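Local coordinates for protein rhodopsin (Rubrobacter xylanophilus, PDB 6KFQ) that binds retinal as its chromophore and uses absorbed light to pump protons across the membrane, at residues L4-G9 and V196-F201; G140-L145 and L170-W175; P158-I163 and S224-G229; N26-E29 and F34-I37. All blocks are in the same frame, centred on the assembly; numbering follows the deposited sequence.

Contact 1 (L4-G9 and V196-F201); sequences LWLWIG and VEVFLF. With MPG ([(Z)-octadec-9-enyl] (2R)-2,3-bis(oxidanyl)propanoate), chain Q; MPG ([(Z)-octadec-9-enyl] (2R)-2,3-bis(oxidanyl)propanoate), chain G.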
# COMPACT_ATOMS: atom_id res chain seq x y z
N LEU A 4 3.14 -20.96 4.18
CA LEU A 4 4.29 -20.73 3.31
C LEU A 4 4.28 -19.31 2.77
O LEU A 4 5.30 -18.61 2.84
CB LEU A 4 4.29 -21.73 2.16
CG LEU A 4 5.31 -21.40 1.06
CD1 LEU A 4 6.74 -21.26 1.62
CD2 LEU A 4 5.25 -22.47 -0.01
N TRP A 5 3.15 -18.86 2.22
CA TRP A 5 3.11 -17.52 1.63
C TRP A 5 3.29 -16.44 2.68
O TRP A 5 3.86 -15.38 2.39
CB TRP A 5 1.80 -17.32 0.86
CG TRP A 5 1.43 -18.52 0.04
CD1 TRP A 5 0.23 -19.18 0.04
CD2 TRP A 5 2.25 -19.20 -0.92
NE1 TRP A 5 0.26 -20.22 -0.84
CE2 TRP A 5 1.49 -20.26 -1.44
CE3 TRP A 5 3.56 -19.02 -1.37
CZ2 TRP A 5 1.99 -21.14 -2.40
CZ3 TRP A 5 4.06 -19.90 -2.33
CH2 TRP A 5 3.28 -20.94 -2.82
N LEU A 6 2.84 -16.68 3.91
CA LEU A 6 3.03 -15.68 4.96
C LEU A 6 4.50 -15.58 5.36
O LEU A 6 4.99 -14.49 5.67
CB LEU A 6 2.16 -16.03 6.17
CG LEU A 6 0.65 -15.98 5.90
CD1 LEU A 6 -0.13 -16.60 7.06
CD2 LEU A 6 0.18 -14.54 5.64
N TRP A 7 5.22 -16.70 5.37
CA TRP A 7 6.64 -16.63 5.71
C TRP A 7 7.45 -15.97 4.60
O TRP A 7 8.38 -15.19 4.88
CB TRP A 7 7.18 -18.03 6.00
CG TRP A 7 6.93 -18.48 7.39
CD1 TRP A 7 6.15 -19.53 7.79
CD2 TRP A 7 7.45 -17.89 8.60
NE1 TRP A 7 6.15 -19.63 9.16
CE2 TRP A 7 6.94 -18.64 9.68
CE3 TRP A 7 8.28 -16.80 8.86
CZ2 TRP A 7 7.25 -18.34 11.00
CZ3 TRP A 7 8.58 -16.50 10.18
CH2 TRP A 7 8.07 -17.27 11.24
N ILE A 8 7.11 -16.26 3.34
CA ILE A 8 7.75 -15.56 2.23
C ILE A 8 7.46 -14.07 2.30
O ILE A 8 8.35 -13.24 2.10
CB ILE A 8 7.27 -16.16 0.89
CG1 ILE A 8 7.85 -17.56 0.68
CG2 ILE A 8 7.65 -15.22 -0.27
CD1 ILE A 8 7.17 -18.29 -0.47
N GLY A 9 6.21 -13.71 2.59
CA GLY A 9 5.89 -12.30 2.76
C GLY A 9 6.74 -11.65 3.83
O GLY A 9 7.28 -10.55 3.63
N VAL A 196 -4.73 -19.67 -1.89
CA VAL A 196 -4.53 -18.89 -3.11
C VAL A 196 -4.68 -17.40 -2.81
O VAL A 196 -3.87 -16.58 -3.27
CB VAL A 196 -5.50 -19.35 -4.21
CG1 VAL A 196 -5.44 -18.40 -5.40
CG2 VAL A 196 -5.18 -20.77 -4.63
N GLU A 197 -5.72 -17.03 -2.06
CA GLU A 197 -5.92 -15.64 -1.69
C GLU A 197 -4.68 -15.06 -0.99
O GLU A 197 -4.25 -13.94 -1.29
CB GLU A 197 -7.14 -15.51 -0.77
CG GLU A 197 -7.32 -14.12 -0.20
CD GLU A 197 -8.36 -14.07 0.90
OE1 GLU A 197 -8.42 -13.03 1.58
OE2 GLU A 197 -9.10 -15.06 1.09
N VAL A 198 -4.13 -15.81 -0.04
CA VAL A 198 -2.98 -15.31 0.70
C VAL A 198 -1.77 -15.15 -0.22
O VAL A 198 -1.03 -14.17 -0.13
CB VAL A 198 -2.68 -16.22 1.90
CG1 VAL A 198 -1.33 -15.89 2.53
CG2 VAL A 198 -3.79 -16.06 2.95
N PHE A 199 -1.56 -16.12 -1.11
CA PHE A 199 -0.50 -16.01 -2.11
C PHE A 199 -0.66 -14.74 -2.94
O PHE A 199 0.30 -13.99 -3.14
CB PHE A 199 -0.52 -17.24 -3.03
CG PHE A 199 0.40 -17.12 -4.21
CD1 PHE A 199 1.77 -17.28 -4.05
CD2 PHE A 199 -0.09 -16.85 -5.48
CE1 PHE A 199 2.63 -17.17 -5.13
CE2 PHE A 199 0.76 -16.74 -6.56
CZ PHE A 199 2.13 -16.91 -6.38
N LEU A 200 -1.87 -14.48 -3.43
CA LEU A 200 -2.08 -13.33 -4.30
C LEU A 200 -1.77 -12.03 -3.57
O LEU A 200 -1.06 -11.17 -4.11
CB LEU A 200 -3.51 -13.34 -4.83
CG LEU A 200 -3.74 -14.48 -5.83
CD1 LEU A 200 -5.20 -14.60 -6.21
CD2 LEU A 200 -2.86 -14.28 -7.08
N PHE A 201 -2.30 -11.86 -2.35
CA PHE A 201 -1.99 -10.65 -1.60
C PHE A 201 -0.49 -10.55 -1.32
O PHE A 201 0.06 -9.44 -1.28
CB PHE A 201 -2.76 -10.61 -0.27
CG PHE A 201 -4.20 -10.19 -0.39
CD1 PHE A 201 -4.58 -9.10 -1.17
CD2 PHE A 201 -5.18 -10.87 0.31
CE1 PHE A 201 -5.91 -8.71 -1.25
CE2 PHE A 201 -6.52 -10.50 0.23
CZ PHE A 201 -6.88 -9.41 -0.56
C7 MPG Q . -3.41 -26.47 0.95
C8 MPG Q . -3.86 -25.99 -0.40
C9 MPG Q . -2.75 -25.69 -1.35
C10 MPG Q . -2.56 -24.55 -1.97
C11 MPG Q . -1.52 -24.24 -3.00
C12 MPG Q . -1.57 -22.82 -3.48
C13 MPG Q . -0.59 -22.50 -4.60
C14 MPG Q . -0.63 -21.07 -5.08
C15 MPG Q . 0.28 -20.78 -6.26
C16 MPG Q . 1.76 -20.92 -5.97
C17 MPG Q . 2.65 -20.59 -7.15
C18 MPG Q . 4.12 -20.55 -6.82
C2 MPG G . -2.65 -20.42 -8.20
C3 MPG G . -2.10 -19.67 -9.38
C4 MPG G . -1.93 -18.19 -9.16
C5 MPG G . -1.46 -17.47 -10.40
C6 MPG G . -0.62 -16.23 -10.17
C7 MPG G . -1.38 -14.91 -10.27
C8 MPG G . -0.50 -13.72 -10.46
C9 MPG G . 0.58 -13.60 -9.42
O1 MPG G . -3.30 -22.59 -7.33
C1 MPG G . -2.61 -21.91 -8.40
CXD MPG G . -4.12 -24.52 -6.22
O2 MPG G . -3.99 -25.94 -6.21
C21 MPG G . -5.57 -24.11 -6.37
O3 MPG G . -6.32 -24.65 -5.29
O4 MPG G . -2.57 -24.59 -8.05
CX3 MPG G . -3.24 -23.92 -7.31
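Phe199 turns an edge of its ring onto the face of Trp5, an edge-to-face (T-shaped) pair with the planes at 64° and the centroid of the indole six-membered ring 4.8 Å from the Phe199 centroid. The atom that leads is Phe199 CD1, 3.7 Å from Trp5 CE3. The same face is also used over the five-membered ring: Phe199 CB sits almost on the normal of that ring, 3.7 Å from its centroid, in a CH-pi contact. With CG anti to the backbone N (chi1 172°), the phenyl group reaches past the pyrrole and arrives over the larger ring. Leu4 CG covers the opposite face, while NE1 is hydrogen-bonded to Ser195 OG, so the indole is covered on both faces and its rotation is fixed by the bond from NE1. Beside the indole, Val198 CG1 fits between Trp5 CB (3.8 Å) and Leu6 CD2 (3.7 Å), a short beta-branched side chain whose one methyl touches both residues. The two helices are the first and seventh of the microbial rhodopsin bundle and so close the ring of seven; segments 4-9 and 196-201 run in the same direction, 14° apart with their axes 9.0 Å from each other. Were Trp5 replaced by an alanine, the Phe199 edge would probably lose the face it rests on and Ser195 its indole partner. Lipid-like molecules finish the surface: one alkyl tail lies over the centre of a Phe199 face and comes within 3.5 Å of Trp5 CH2 through its C16, and a second meets the Phe199 edge in plane.

Contact 2 (G140-L145 and L170-W175); sequences GVLYLL and LTIVLW. With RET (retinal), chain R; MPG ([(Z)-octadec-9-enyl] (2R)-2,3-bis(oxidanyl)propanoate), chain C; MPG ([(Z)-octadec-9-enyl] (2R)-2,3-bis(oxidanyl)propanoate), chain J; MPG ([(Z)-octadec-9-enyl] (2R)-2,3-bis(oxidanyl)propanoate), chain F.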
# COMPACT_ATOMS: atom_id res chain seq x y z
N GLY A 140 -12.31 7.43 -5.20
CA GLY A 140 -11.85 8.74 -4.77
C GLY A 140 -10.33 8.86 -4.76
O GLY A 140 -9.77 9.83 -5.25
N VAL A 141 -9.65 7.86 -4.18
CA VAL A 141 -8.18 7.87 -4.14
C VAL A 141 -7.61 7.94 -5.55
O VAL A 141 -6.74 8.76 -5.84
CB VAL A 141 -7.65 6.63 -3.40
CG1 VAL A 141 -6.11 6.50 -3.57
CG2 VAL A 141 -8.07 6.66 -1.94
N LEU A 142 -8.05 7.03 -6.43
CA LEU A 142 -7.52 7.01 -7.79
C LEU A 142 -7.75 8.34 -8.48
O LEU A 142 -6.87 8.86 -9.18
CB LEU A 142 -8.17 5.88 -8.58
CG LEU A 142 -8.02 4.47 -8.05
CD1 LEU A 142 -8.90 3.53 -8.85
CD2 LEU A 142 -6.55 4.03 -8.12
N TYR A 143 -8.93 8.92 -8.27
CA TYR A 143 -9.29 10.18 -8.90
C TYR A 143 -8.40 11.32 -8.44
O TYR A 143 -7.96 12.14 -9.25
CB TYR A 143 -10.75 10.50 -8.60
CG TYR A 143 -11.26 11.74 -9.29
CD1 TYR A 143 -11.15 13.00 -8.70
CD2 TYR A 143 -11.84 11.66 -10.54
CE1 TYR A 143 -11.62 14.14 -9.34
CE2 TYR A 143 -12.31 12.78 -11.19
CZ TYR A 143 -12.18 14.02 -10.59
OH TYR A 143 -12.66 15.13 -11.24
N LEU A 144 -8.16 11.42 -7.13
CA LEU A 144 -7.28 12.48 -6.65
C LEU A 144 -5.88 12.27 -7.18
O LEU A 144 -5.20 13.22 -7.58
CB LEU A 144 -7.28 12.54 -5.13
CG LEU A 144 -8.61 13.06 -4.56
CD1 LEU A 144 -8.55 13.16 -3.05
CD2 LEU A 144 -8.93 14.40 -5.16
N LEU A 145 -5.44 11.01 -7.23
CA LEU A 145 -4.12 10.71 -7.77
C LEU A 145 -4.01 11.13 -9.23
O LEU A 145 -3.01 11.74 -9.63
CB LEU A 145 -3.84 9.21 -7.60
CG LEU A 145 -2.51 8.69 -8.12
CD1 LEU A 145 -1.34 9.34 -7.39
CD2 LEU A 145 -2.45 7.18 -8.00
N LEU A 170 2.29 2.01 -11.58
CA LEU A 170 2.46 0.77 -10.83
C LEU A 170 1.44 0.66 -9.70
O LEU A 170 0.84 -0.39 -9.48
CB LEU A 170 3.88 0.70 -10.26
CG LEU A 170 4.14 -0.51 -9.36
CD1 LEU A 170 4.08 -1.80 -10.17
CD2 LEU A 170 5.49 -0.39 -8.67
N THR A 171 1.27 1.75 -8.96
CA THR A 171 0.31 1.80 -7.87
C THR A 171 -1.11 1.55 -8.38
O THR A 171 -1.83 0.70 -7.84
CB THR A 171 0.43 3.15 -7.16
OG1 THR A 171 1.70 3.22 -6.48
CG2 THR A 171 -0.70 3.39 -6.17
N ILE A 172 -1.53 2.27 -9.41
CA ILE A 172 -2.90 2.12 -9.89
C ILE A 172 -3.17 0.68 -10.34
O ILE A 172 -4.18 0.07 -9.98
CB ILE A 172 -3.19 3.13 -11.01
CG1 ILE A 172 -3.16 4.56 -10.47
CG2 ILE A 172 -4.55 2.87 -11.66
CD1 ILE A 172 -3.21 5.59 -11.57
N VAL A 173 -2.23 0.10 -11.10
CA VAL A 173 -2.42 -1.27 -11.59
C VAL A 173 -2.51 -2.24 -10.43
O VAL A 173 -3.42 -3.08 -10.37
CB VAL A 173 -1.29 -1.65 -12.56
CG1 VAL A 173 -1.36 -3.12 -12.88
CG2 VAL A 173 -1.38 -0.81 -13.84
N LEU A 174 -1.56 -2.17 -9.50
CA LEU A 174 -1.53 -3.15 -8.41
C LEU A 174 -2.69 -2.95 -7.45
O LEU A 174 -3.31 -3.93 -7.02
CB LEU A 174 -0.19 -3.06 -7.66
CG LEU A 174 1.06 -3.53 -8.41
CD1 LEU A 174 2.27 -3.33 -7.53
CD2 LEU A 174 0.95 -4.99 -8.82
N TRP A 175 -3.02 -1.70 -7.12
CA TRP A 175 -4.06 -1.49 -6.12
C TRP A 175 -5.42 -1.95 -6.62
O TRP A 175 -6.24 -2.42 -5.84
CB TRP A 175 -4.13 -0.02 -5.69
CG TRP A 175 -2.98 0.44 -4.82
CD1 TRP A 175 -1.68 0.02 -4.88
CD2 TRP A 175 -3.04 1.43 -3.78
NE1 TRP A 175 -0.92 0.68 -3.93
CE2 TRP A 175 -1.73 1.56 -3.25
CE3 TRP A 175 -4.07 2.21 -3.24
CZ2 TRP A 175 -1.43 2.44 -2.21
CZ3 TRP A 175 -3.77 3.09 -2.21
CH2 TRP A 175 -2.46 3.19 -1.70
C1 RET R . -10.25 -3.85 -0.14
C2 RET R . -11.66 -4.47 -0.05
C3 RET R . -12.80 -3.50 -0.24
C4 RET R . -12.67 -2.76 -1.56
C5 RET R . -11.27 -2.31 -1.88
C6 RET R . -10.19 -2.72 -1.19
C7 RET R . -8.87 -2.24 -1.57
C8 RET R . -7.66 -2.41 -0.97
C9 RET R . -6.36 -1.92 -1.38
C10 RET R . -5.27 -2.37 -0.72
C11 RET R . -3.90 -2.03 -0.95
C12 RET R . -2.93 -2.54 -0.19
C13 RET R . -1.52 -2.27 -0.28
C14 RET R . -0.70 -2.79 0.66
C15 RET R . 0.72 -2.63 0.78
C16 RET R . -9.90 -3.31 1.26
C17 RET R . -9.32 -5.02 -0.47
C18 RET R . -11.23 -1.22 -2.92
C19 RET R . -6.27 -0.97 -2.53
C20 RET R . -1.03 -1.40 -1.41
C2 MPG C . -9.31 12.93 -14.40
C3 MPG C . -10.39 11.89 -14.21
C4 MPG C . -9.87 10.60 -13.60
C5 MPG C . -10.94 9.59 -13.25
C6 MPG C . -10.45 8.47 -12.37
C7 MPG C . -11.54 7.54 -11.85
C8 MPG C . -12.06 6.56 -12.86
C9 MPG C . -13.23 5.77 -12.35
C10 MPG C . -13.30 4.49 -12.13
C11 MPG C . -12.21 3.47 -12.24
C12 MPG C . -11.94 2.79 -10.93
C13 MPG C . -11.64 1.30 -11.04
C14 MPG C . -11.79 0.57 -9.73
C15 MPG C . -11.97 -0.92 -9.86
C16 MPG C . -12.56 -1.58 -8.64
C17 MPG C . -12.88 -3.04 -8.80
C18 MPG C . -13.62 -3.64 -7.63
C14 MPG J . 5.46 -0.34 -14.30
C15 MPG J . 4.02 -0.19 -14.75
C16 MPG J . 3.04 -1.04 -13.98
C17 MPG J . 3.28 -2.52 -14.06
C18 MPG J . 2.23 -3.36 -13.36
C4 MPG F . -3.11 9.33 -16.12
C5 MPG F . -2.43 8.00 -16.31
C6 MPG F . -3.24 6.81 -15.86
C7 MPG F . -2.54 5.47 -16.00
C8 MPG F . -3.41 4.29 -15.68
C9 MPG F . -2.72 2.97 -15.76
C10 MPG F . -3.34 1.82 -15.67
C11 MPG F . -4.83 1.71 -15.50
C12 MPG F . -5.36 0.32 -15.69
C13 MPG F . -5.06 -0.66 -14.57
C14 MPG F . -5.62 -2.04 -14.83
C15 MPG F . -5.51 -3.02 -13.69
C16 MPG F . -6.09 -4.38 -14.02
C17 MPG F . -6.19 -5.37 -12.90
C18 MPG F . -6.83 -6.68 -13.31
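Segments 140-145 and 170-175, which carry Leu142 and Ile172, run antiparallel, at 166° with their axes 11.4 Å apart, and these two residues make the closest CA pair. So wide a spacing calls for long aliphatic side chains. Ile172 provides the main one: CG1 lies anti to the carbonyl carbon (chi1 -66°) and reaches over to the other helix, meeting Leu145 CD2 at 3.7 Å and, more loosely, Leu142 CD2 at 4.2 Å. Its other branch, CG2, turns instead to the tail of a bound lipid-like molecule. Leu142 is divided likewise, for its CD1 rests against C12 of another such tail, 3.8 Å away. A beta-branched isoleucine and a forked leucine suit this border, where one branch can face protein and the other a bound lipid-like tail.

Deeper in, Val141 CG1 approaches the Trp175 ring obliquely, 4.4 Å from CZ3. That indole is pressed between two methyl groups: retinal C20 lies over one face, 3.3 Å from Trp175 NE1, and Thr171 CG2 covers the opposite one. Retinal C19 also lies near the indole, 3.9 Å from Trp175 CE3. A glycine in place of Trp175 would probably open a gap beside both retinal methyls and leave Val141 without its aromatic neighbour. Asp108 of helix 98-120 and Leu82 and Leu83 of helix 70-90 touch the same indole. Packing between the fifth and sixth helices thus leads into the retinal pocket, and a sixth-helix tryptophan against the polyene methyls is a hallmark of bacteriorhodopsin-like proteins.

Contact 3 (P158-I163 and S224-G229); sequences PAVAQI and SDIGSG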
# COMPACT_ATOMS: atom_id res chain seq x y z
N PRO A 158 12.31 16.69 -15.05
CA PRO A 158 12.03 15.50 -15.86
C PRO A 158 12.25 14.18 -15.13
O PRO A 158 11.46 13.24 -15.31
CB PRO A 158 12.99 15.66 -17.05
CG PRO A 158 13.13 17.13 -17.20
CD PRO A 158 13.14 17.67 -15.79
N ALA A 159 13.28 14.09 -14.28
CA ALA A 159 13.53 12.83 -13.58
C ALA A 159 12.47 12.57 -12.52
O ALA A 159 12.06 11.42 -12.32
CB ALA A 159 14.91 12.85 -12.93
N VAL A 160 12.06 13.61 -11.80
CA VAL A 160 10.99 13.46 -10.82
C VAL A 160 9.68 13.07 -11.51
O VAL A 160 8.98 12.16 -11.07
CB VAL A 160 10.83 14.75 -9.99
CG1 VAL A 160 9.59 14.67 -9.12
CG2 VAL A 160 12.08 14.97 -9.15
N ALA A 161 9.34 13.77 -12.59
CA ALA A 161 8.12 13.44 -13.32
C ALA A 161 8.15 12.00 -13.80
O ALA A 161 7.12 11.31 -13.78
CB ALA A 161 7.95 14.40 -14.51
N GLN A 162 9.32 11.51 -14.20
CA GLN A 162 9.42 10.16 -14.75
C GLN A 162 9.22 9.09 -13.67
O GLN A 162 8.50 8.11 -13.88
CB GLN A 162 10.77 9.98 -15.46
CG GLN A 162 10.98 8.58 -16.02
CD GLN A 162 12.35 8.42 -16.66
OE1 GLN A 162 13.01 9.40 -17.02
NE2 GLN A 162 12.78 7.18 -16.81
N ILE A 163 9.86 9.26 -12.51
CA ILE A 163 9.69 8.26 -11.46
C ILE A 163 8.29 8.34 -10.88
O ILE A 163 7.67 7.32 -10.55
CB ILE A 163 10.77 8.39 -10.37
CG1 ILE A 163 10.61 7.25 -9.35
CG2 ILE A 163 10.67 9.73 -9.67
CD1 ILE A 163 10.66 5.85 -9.96
N SER A 224 17.76 13.62 -5.71
CA SER A 224 18.66 14.76 -5.59
C SER A 224 18.03 16.02 -6.17
O SER A 224 18.23 17.12 -5.64
CB SER A 224 20.00 14.47 -6.26
OG SER A 224 19.85 14.31 -7.66
N ASP A 225 17.26 15.88 -7.25
CA ASP A 225 16.49 17.00 -7.79
C ASP A 225 15.61 17.61 -6.71
O ASP A 225 15.56 18.84 -6.54
CB ASP A 225 15.64 16.55 -8.98
CG ASP A 225 16.42 16.48 -10.28
OD1 ASP A 225 17.60 16.89 -10.29
OD2 ASP A 225 15.84 16.02 -11.29
N ILE A 226 14.90 16.76 -5.96
CA ILE A 226 14.01 17.24 -4.91
C ILE A 226 14.81 17.76 -3.72
O ILE A 226 14.48 18.80 -3.14
CB ILE A 226 13.04 16.11 -4.49
CG1 ILE A 226 12.13 15.75 -5.66
CG2 ILE A 226 12.22 16.52 -3.27
CD1 ILE A 226 11.27 14.53 -5.40
N GLY A 227 15.88 17.05 -3.35
CA GLY A 227 16.69 17.48 -2.22
C GLY A 227 17.36 18.82 -2.45
O GLY A 227 17.47 19.63 -1.53
N SER A 228 17.80 19.08 -3.68
CA SER A 228 18.51 20.31 -3.98
C SER A 228 17.62 21.54 -3.81
O SER A 228 18.11 22.61 -3.42
CB SER A 228 19.07 20.27 -5.41
N GLY A 229 16.33 21.41 -4.09
CA GLY A 229 15.41 22.54 -3.97
C GLY A 229 15.23 23.02 -2.55
O GLY A 229 14.94 22.23 -1.65
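Asp225 OD2 is hydrogen-bonded to Thr157 OG1, and the same oxygen rests 3.7 Å from Ala159 CB. Thr157 immediately precedes helix 158-184, and its hydroxyl also makes a weak bond with Val160 N, so the carboxylate is tied to the first turn of that helix through one shared group. A negative charge here would probably be favoured by the positive end of the helix dipole. Alanine suits the position beside it, since a single methyl lets the carboxylate come close.

Next to this polar end the contact is aliphatic. Val160 CG2 is the central atom, 3.6 Å from Ile226 CG1, 3.9 Å from Ile226 CD1 and 3.9 Å from Asp225 CB. Val160 CG1 adds a looser touch on Ile226 CD1, at 4.1 Å. The two side chains cross at about a right angle, the isoleucine lying extended (chi2 172°) across the two valine methyls. A branched valine offers both methyls at a fixed spread, which the slim isoleucine arm can span.

The segments are inclined at 125°, with their axes 9.8 Å apart. Helix 220-228, the short helix that follows the seventh transmembrane one, is thus laid against the start of the sixth, with Ala222 also meeting Ala159 and Val160, while Ile226 extends the packing to Tyr33 and Phe34 of helix 32-53.

Contact 4 (N26-E29 and F34-I37); sequences NAPE and FFVI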
# COMPACT_ATOMS: atom_id res chain seq x y z
N ASN A 26 23.53 6.35 1.90
CA ASN A 26 24.01 7.07 0.73
C ASN A 26 22.88 7.87 0.07
O ASN A 26 22.91 8.13 -1.13
CB ASN A 26 24.66 6.11 -0.28
CG ASN A 26 25.49 6.83 -1.34
OD1 ASN A 26 26.00 7.93 -1.11
ND2 ASN A 26 25.63 6.21 -2.50
N ALA A 27 21.88 8.25 0.86
CA ALA A 27 20.75 9.01 0.33
C ALA A 27 21.21 10.40 -0.11
O ALA A 27 22.03 11.02 0.57
CB ALA A 27 19.65 9.15 1.38
N PRO A 28 20.72 10.91 -1.24
CA PRO A 28 20.99 12.31 -1.58
C PRO A 28 20.51 13.22 -0.46
O PRO A 28 19.56 12.91 0.26
CB PRO A 28 20.20 12.52 -2.87
CG PRO A 28 20.12 11.16 -3.47
CD PRO A 28 20.00 10.21 -2.31
N GLU A 29 21.20 14.34 -0.29
CA GLU A 29 20.88 15.19 0.85
C GLU A 29 19.52 15.85 0.65
O GLU A 29 19.08 16.09 -0.48
CB GLU A 29 21.96 16.25 1.06
CG GLU A 29 21.87 17.46 0.18
CD GLU A 29 22.90 18.49 0.58
OE1 GLU A 29 22.65 19.69 0.37
OE2 GLU A 29 23.94 18.07 1.12
N PHE A 34 12.45 10.24 2.39
CA PHE A 34 11.91 9.22 1.49
C PHE A 34 12.35 7.83 1.92
O PHE A 34 11.54 6.89 1.98
CB PHE A 34 12.36 9.49 0.06
CG PHE A 34 11.57 10.56 -0.64
CD1 PHE A 34 10.24 10.35 -0.97
CD2 PHE A 34 12.17 11.76 -1.00
CE1 PHE A 34 9.51 11.34 -1.63
CE2 PHE A 34 11.45 12.74 -1.66
CZ PHE A 34 10.12 12.53 -1.97
N PHE A 35 13.64 7.67 2.22
CA PHE A 35 14.16 6.37 2.63
C PHE A 35 13.54 5.92 3.94
O PHE A 35 13.26 4.73 4.13
CB PHE A 35 15.69 6.44 2.73
CG PHE A 35 16.37 6.69 1.41
CD1 PHE A 35 16.95 5.65 0.72
CD2 PHE A 35 16.37 7.96 0.85
CE1 PHE A 35 17.55 5.88 -0.51
CE2 PHE A 35 16.96 8.19 -0.38
CZ PHE A 35 17.56 7.15 -1.05
N VAL A 36 13.29 6.86 4.86
CA VAL A 36 12.69 6.53 6.14
C VAL A 36 11.24 6.08 5.95
O VAL A 36 10.81 5.06 6.50
CB VAL A 36 12.80 7.72 7.11
CG1 VAL A 36 12.08 7.42 8.41
CG2 VAL A 36 14.25 8.06 7.36
N ILE A 37 10.46 6.85 5.18
CA ILE A 37 9.06 6.50 4.93
C ILE A 37 8.96 5.14 4.26
O ILE A 37 8.11 4.32 4.61
CB ILE A 37 8.38 7.58 4.08
CG1 ILE A 37 8.33 8.92 4.82
CG2 ILE A 37 6.99 7.13 3.67
CD1 ILE A 37 7.73 10.06 3.99
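Ala27 puts its methyl over one face of the Phe35 ring in a CH-pi contact: CB is 3.7 Å from the ring centroid and 26° off the ring normal. It is not centred, but displaced toward one side of the rim, 3.4 Å from Phe35 CE2 and 3.5 Å from Phe35 CD2. The conformation of the phenylalanine makes this possible. CG stands anti to the carbonyl carbon and beside the backbone N (chi1 -65°), which throws the ring back toward the N-terminal end of its helix, where the connecting loop passes. The second torsion, -101°, then turns the ring so that a face meets the methyl.

On the loop side, Ala27 has the polyproline II backbone common before proline, and Pro28 continues it. The restricted backbone probably keeps the methyl turned to the ring. The proline itself contributes more lightly: its CD approaches obliquely, 4.1 Å from Phe35 CZ, with the two side chains crossing at about a right angle. Alanine suits its place because a lone methyl can settle close on an aromatic face, whereas the flat, broad phenylalanine can serve both loop residues at once.

Around the pair, Phe35 is also touched by Leu24, just after helix 2-23, and by Leu223 of helix 220-228. The loop between the first two transmembrane helices is further joined to that short helix by the hydrogen bond from Arg220 NH1 to Asn26 O and by Pro28 resting on Arg220 and Ser224.

Overall arrangement
Contact 1 pairs the first and seventh helices, and the chain between its segments contains contact 4 and then contact 2, in series. Contact 3 crosses contacts 1 and 2 along the sequence and shares helix 158-184 with contact 2, their centres about 21 Å apart. Contacts 1 and 3 lie on opposite sides of the chain's centre, about 35 Å between centres, so they lie towards opposite ends of the bundle. Contacts 3 and 4 are neighbours, about 13 Å between centres, and touch where Ser224 meets Pro28 and Ile226 meets Phe34, bringing three helices and a loop together at one end. Contact 2 lies between, beside the retinal.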